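Long-range contact in ATP-dependent helicase FUN30 (Saccharomyces cerevisiae S288c, PDB 5GN1), which hydrolyses ATP to remodel nucleosomes, serving DNA end resection at double-strand breaks and heterochromatin organization: residues P47-L58 against T301-K312. Residues are numbered along the deposited sequence; the frame is centred on the assembly and turned at random.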
loop_
_atom_site.group_PDB
_atom_site.type_symbol
_atom_site.label_atom_id
_atom_site.label_comp_id
_atom_site.label_asym_id
_atom_site.label_seq_id
_atom_site.Cartn_x
_atom_site.Cartn_y
_atom_site.Cartn_z
ATOM N N PRO A 47 -28.062 -12.445 1.849
ATOM C CA PRO A 47 -27.364 -13.481 2.614
ATOM C C PRO A 47 -26.342 -12.857 3.545
ATOM O O PRO A 47 -25.898 -11.721 3.318
ATOM C CB PRO A 47 -26.682 -14.330 1.531
ATOM C CG PRO A 47 -27.344 -13.922 0.229
ATOM C CD PRO A 47 -27.740 -12.503 0.412
ATOM N N PRO A 48 -25.936 -13.569 4.593
ATOM C CA PRO A 48 -25.016 -12.975 5.573
ATOM C C PRO A 48 -23.619 -12.772 5.014
ATOM O O PRO A 48 -23.173 -13.476 4.104
ATOM C CB PRO A 48 -25.006 -14.000 6.714
ATOM C CG PRO A 48 -25.406 -15.291 6.075
ATOM C CD PRO A 48 -26.395 -14.908 5.005
ATOM N N LYS A 49 -22.928 -11.787 5.579
ATOM C CA LYS A 49 -21.501 -11.602 5.380
ATOM C C LYS A 49 -20.734 -12.110 6.600
ATOM O O LYS A 49 -21.281 -12.227 7.701
ATOM C CB LYS A 49 -21.185 -10.131 5.114
ATOM C CG LYS A 49 -21.378 -9.193 6.294
ATOM C CD LYS A 49 -21.073 -7.766 5.866
ATOM C CE LYS A 49 -21.054 -6.790 7.026
ATOM N NZ LYS A 49 -21.071 -5.385 6.497
ATOM N N HIS A 50 -19.466 -12.455 6.381
ATOM C CA HIS A 50 -18.586 -12.926 7.444
ATOM C C HIS A 50 -17.219 -12.263 7.295
ATOM O O HIS A 50 -16.620 -12.308 6.216
ATOM C CB HIS A 50 -18.440 -14.452 7.415
ATOM C CG HIS A 50 -19.743 -15.200 7.483
ATOM N ND1 HIS A 50 -20.480 -15.315 8.645
ATOM C CD2 HIS A 50 -20.422 -15.895 6.540
ATOM C CE1 HIS A 50 -21.561 -16.040 8.410
ATOM N NE2 HIS A 50 -21.552 -16.402 7.140
ATOM N N THR A 51 -16.722 -11.653 8.373
ATOM C CA THR A 51 -15.425 -10.984 8.359
ATOM C C THR A 51 -14.392 -11.800 9.122
ATOM O O THR A 51 -14.693 -12.382 10.166
ATOM C CB THR A 51 -15.533 -9.568 8.941
ATOM O OG1 THR A 51 -16.075 -9.624 10.266
ATOM C CG2 THR A 51 -16.453 -8.728 8.075
ATOM N N HIS A 52 -13.175 -11.847 8.593
ATOM C CA HIS A 52 -12.096 -12.647 9.151
ATOM C C HIS A 52 -10.832 -11.802 9.178
ATOM O O HIS A 52 -10.703 -10.826 8.434
ATOM C CB HIS A 52 -11.821 -13.917 8.317
ATOM C CG HIS A 52 -13.056 -14.612 7.823
ATOM N ND1 HIS A 52 -13.701 -15.592 8.550
ATOM C CD2 HIS A 52 -13.754 -14.481 6.667
ATOM C CE1 HIS A 52 -14.749 -16.028 7.868
ATOM N NE2 HIS A 52 -14.807 -15.367 6.724
ATOM N N ILE A 53 -9.887 -12.197 10.027
ATOM C CA ILE A 53 -8.554 -11.603 10.068
ATOM C C ILE A 53 -7.566 -12.672 9.633
ATOM O O ILE A 53 -7.619 -13.804 10.119
ATOM C CB ILE A 53 -8.193 -11.085 11.474
ATOM C CG1 ILE A 53 -9.200 -10.037 11.973
ATOM C CG2 ILE A 53 -6.725 -10.594 11.520
ATOM C CD1 ILE A 53 -9.384 -8.853 11.091
ATOM N N GLN A 54 -6.677 -12.330 8.714
ATOM C CA GLN A 54 -5.602 -13.229 8.318
ATOM C C GLN A 54 -4.286 -12.584 8.707
ATOM O O GLN A 54 -3.955 -11.500 8.214
ATOM C CB GLN A 54 -5.628 -13.514 6.819
ATOM C CG GLN A 54 -4.449 -14.341 6.333
ATOM C CD GLN A 54 -4.349 -15.704 6.998
ATOM O OE1 GLN A 54 -5.189 -16.570 6.775
ATOM N NE2 GLN A 54 -3.304 -15.904 7.811
ATOM N N TYR A 55 -3.541 -13.237 9.595
ATOM C CA TYR A 55 -2.296 -12.658 10.070
ATOM C C TYR A 55 -1.149 -12.972 9.117
ATOM O O TYR A 55 -1.102 -14.037 8.497
ATOM C CB TYR A 55 -1.985 -13.139 11.492
ATOM C CG TYR A 55 -2.850 -12.442 12.534
ATOM C CD1 TYR A 55 -2.658 -11.098 12.823
ATOM C CD2 TYR A 55 -3.859 -13.124 13.219
ATOM C CE1 TYR A 55 -3.436 -10.440 13.754
ATOM C CE2 TYR A 55 -4.648 -12.472 14.168
ATOM C CZ TYR A 55 -4.422 -11.125 14.436
ATOM O OH TYR A 55 -5.182 -10.442 15.371
ATOM N N CYS A 56 -0.243 -12.004 8.982
ATOM C CA CYS A 56 0.913 -12.064 8.103
ATOM C C CYS A 56 2.147 -11.782 8.948
ATOM O O CYS A 56 2.057 -11.144 9.998
ATOM C CB CYS A 56 0.812 -11.023 6.934
ATOM S SG CYS A 56 -0.840 -10.943 6.187
ATOM N N GLU A 57 3.295 -12.165 8.475
ATOM C CA GLU A 57 4.493 -11.842 9.187
ATOM C C GLU A 57 5.333 -10.891 8.366
ATOM O O GLU A 57 5.220 -10.835 7.188
ATOM C CB GLU A 57 5.340 -13.083 9.359
ATOM C CG GLU A 57 4.887 -14.163 10.340
ATOM C CD GLU A 57 4.889 -13.746 11.816
ATOM O OE1 GLU A 57 3.944 -14.067 12.490
ATOM O OE2 GLU A 57 5.815 -13.113 12.300
ATOM N N LEU A 58 6.179 -10.157 9.035
ATOM C CA LEU A 58 7.218 -9.371 8.386
ATOM C C LEU A 58 8.299 -10.307 7.855
ATOM O O LEU A 58 8.927 -11.033 8.630
ATOM C CB LEU A 58 7.828 -8.380 9.381
ATOM C CG LEU A 58 6.966 -7.270 9.997
ATOM C CD1 LEU A 58 7.638 -6.670 11.233
ATOM C CD2 LEU A 58 6.719 -6.178 8.952
ATOM N N THR A 301 -26.295 -12.859 -4.258
ATOM C CA THR A 301 -26.963 -14.131 -4.042
ATOM C C THR A 301 -26.158 -15.100 -3.193
ATOM O O THR A 301 -26.685 -16.146 -2.813
ATOM C CB THR A 301 -27.289 -14.812 -5.382
ATOM O OG1 THR A 301 -26.073 -15.169 -6.044
ATOM C CG2 THR A 301 -28.087 -13.881 -6.282
ATOM N N LYS A 302 -24.903 -14.799 -2.894
ATOM C CA LYS A 302 -24.080 -15.694 -2.104
ATOM C C LYS A 302 -23.667 -15.005 -0.811
ATOM O O LYS A 302 -23.741 -13.778 -0.690
ATOM C CB LYS A 302 -22.849 -16.132 -2.900
ATOM C CG LYS A 302 -23.196 -16.777 -4.228
ATOM C CD LYS A 302 -21.938 -17.181 -4.974
ATOM C CE LYS A 302 -22.262 -17.793 -6.338
ATOM N NZ LYS A 302 -21.012 -18.132 -7.067
ATOM N N GLU A 303 -23.240 -15.809 0.169
ATOM C CA GLU A 303 -22.621 -15.241 1.359
ATOM C C GLU A 303 -21.300 -14.590 0.968
ATOM O O GLU A 303 -20.570 -15.107 0.119
ATOM C CB GLU A 303 -22.401 -16.322 2.424
ATOM C CG GLU A 303 -23.709 -16.785 3.092
ATOM C CD GLU A 303 -23.507 -17.810 4.211
ATOM O OE1 GLU A 303 -22.370 -17.979 4.705
ATOM O OE2 GLU A 303 -24.509 -18.444 4.607
ATOM N N VAL A 304 -21.002 -13.437 1.568
ATOM C CA VAL A 304 -19.801 -12.668 1.246
ATOM C C VAL A 304 -18.783 -12.862 2.358
ATOM O O VAL A 304 -19.093 -12.660 3.541
ATOM C CB VAL A 304 -20.128 -11.179 1.038
ATOM C CG1 VAL A 304 -18.839 -10.316 1.005
ATOM C CG2 VAL A 304 -20.940 -11.000 -0.239
ATOM N N ASN A 305 -17.569 -13.258 1.988
ATOM C CA ASN A 305 -16.496 -13.478 2.943
ATOM C C ASN A 305 -15.466 -12.367 2.808
ATOM O O ASN A 305 -14.972 -12.100 1.709
ATOM C CB ASN A 305 -15.850 -14.839 2.736
ATOM C CG ASN A 305 -16.678 -15.962 3.333
ATOM O OD1 ASN A 305 -17.442 -16.633 2.632
ATOM N ND2 ASN A 305 -16.543 -16.158 4.639
ATOM N N ILE A 306 -15.149 -11.726 3.925
ATOM C CA ILE A 306 -14.277 -10.556 3.949
ATOM C C ILE A 306 -13.076 -10.879 4.825
ATOM O O ILE A 306 -13.237 -11.329 5.961
ATOM C CB ILE A 306 -15.030 -9.315 4.461
ATOM C CG1 ILE A 306 -16.201 -8.987 3.537
ATOM C CG2 ILE A 306 -14.094 -8.115 4.596
ATOM C CD1 ILE A 306 -17.471 -8.792 4.265
ATOM N N THR A 307 -11.870 -10.682 4.291
ATOM C CA THR A 307 -10.649 -10.999 5.020
ATOM C C THR A 307 -9.750 -9.766 5.061
ATOM O O THR A 307 -9.425 -9.195 4.013
ATOM C CB THR A 307 -9.917 -12.188 4.377
ATOM O OG1 THR A 307 -10.780 -13.335 4.394
ATOM C CG2 THR A 307 -8.615 -12.518 5.141
ATOM N N THR A 308 -9.348 -9.360 6.265
ATOM C CA THR A 308 -8.414 -8.253 6.449
ATOM C C THR A 308 -7.036 -8.813 6.764
ATOM O O THR A 308 -6.893 -9.643 7.670
ATOM C CB THR A 308 -8.877 -7.321 7.566
ATOM O OG1 THR A 308 -10.157 -6.791 7.227
ATOM C CG2 THR A 308 -7.892 -6.163 7.741
ATOM N N LEU A 309 -6.041 -8.396 5.982
ATOM C CA LEU A 309 -4.665 -8.826 6.174
ATOM C C LEU A 309 -4.018 -7.959 7.239
ATOM O O LEU A 309 -4.054 -6.731 7.141
ATOM C CB LEU A 309 -3.869 -8.702 4.871
ATOM C CG LEU A 309 -4.428 -9.449 3.669
ATOM C CD1 LEU A 309 -3.449 -9.379 2.497
ATOM C CD2 LEU A 309 -4.698 -10.879 4.073
ATOM N N ILE A 310 -3.419 -8.593 8.245
ATOM C CA ILE A 310 -2.835 -7.883 9.378
ATOM C C ILE A 310 -1.454 -8.459 9.643
ATOM O O ILE A 310 -1.323 -9.655 9.935
ATOM C CB ILE A 310 -3.707 -7.986 10.637
ATOM C CG1 ILE A 310 -5.026 -7.257 10.409
ATOM C CG2 ILE A 310 -2.961 -7.407 11.855
ATOM C CD1 ILE A 310 -5.837 -7.004 11.671
ATOM N N THR A 311 -0.426 -7.616 9.538
ATOM C CA THR A 311 0.927 -8.040 9.859
ATOM C C THR A 311 1.108 -8.092 11.375
ATOM O O THR A 311 0.857 -7.104 12.080
ATOM C CB THR A 311 1.949 -7.112 9.216
ATOM O OG1 THR A 311 1.903 -7.285 7.786
ATOM C CG2 THR A 311 3.349 -7.458 9.718
ATOM N N LYS A 312 1.518 -9.258 11.867
ATOM C CA LYS A 312 1.746 -9.458 13.292
ATOM C C LYS A 312 3.016 -8.740 13.731
ATOM O O LYS A 312 3.970 -8.597 12.959
ATOM C CB LYS A 312 1.877 -10.948 13.610
ATOM C CG LYS A 312 0.708 -11.560 14.368
ATOM C CD LYS A 312 0.915 -13.075 14.507
ATOM C CE LYS A 312 0.205 -13.636 15.725
ATOM N NZ LYS A 312 0.640 -15.040 16.003
HETATM O O HOH W 1 -23.858 -11.560 1.324
HETATM O O HOH W 2 -11.958 -8.220 7.970
HETATM O O HOH W 3 5.884 -10.223 11.904
#
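H52 and N305 both hold CG beside the backbone N (chi1 -41° and -79°), and this brings imidazole and amide together on one side of the sheet. N305 ND2 donates to H52 NE2 at 2.8 Å. The donor meets the ring at its edge, and the ring and amide planes are only 18° apart. The bond holds H52 NE2 as an acceptor and probably limits rotation of both groups. On the same face H50 NE2 gives a weak, bent bond to E303 OE1 (3.0 Å). That carboxylate reaches across P48, with OE2 near the proline CG.

On the opposite face I53, Y55 and I310 form an apolar cluster. I310 CD1 packs on I53 CG2 at 3.7 Å, while I310 CG2 lies 3.6 Å from Y55 CE1. I53 CG2 also rests over one face of the Y55 ring, toward its rim. Helix 315-322 adds H320 against I53 and I310. Back on the face of H52, C56 SG touches L309 CB at 4.0 Å, beside helix 185-200.

The backbones run parallel and in register from K49-V304 to C56-T311. After a weak V304 N to P48 O bond, H50, H52, Q54 and C56 each bond through N and O. Water 3 closes the far end, joining E57 OE2 and L58 N to K312 O.

Strand 304-311 lies between strand 275-278, also bonded to it, and strand 49-56, an outermost strand within this chain. Such a parallel sheet flanked by helices is typical of the RecA-like C-terminal ATPase lobe of SNF2 remodellers, here completed by a strand from far earlier in the sequence.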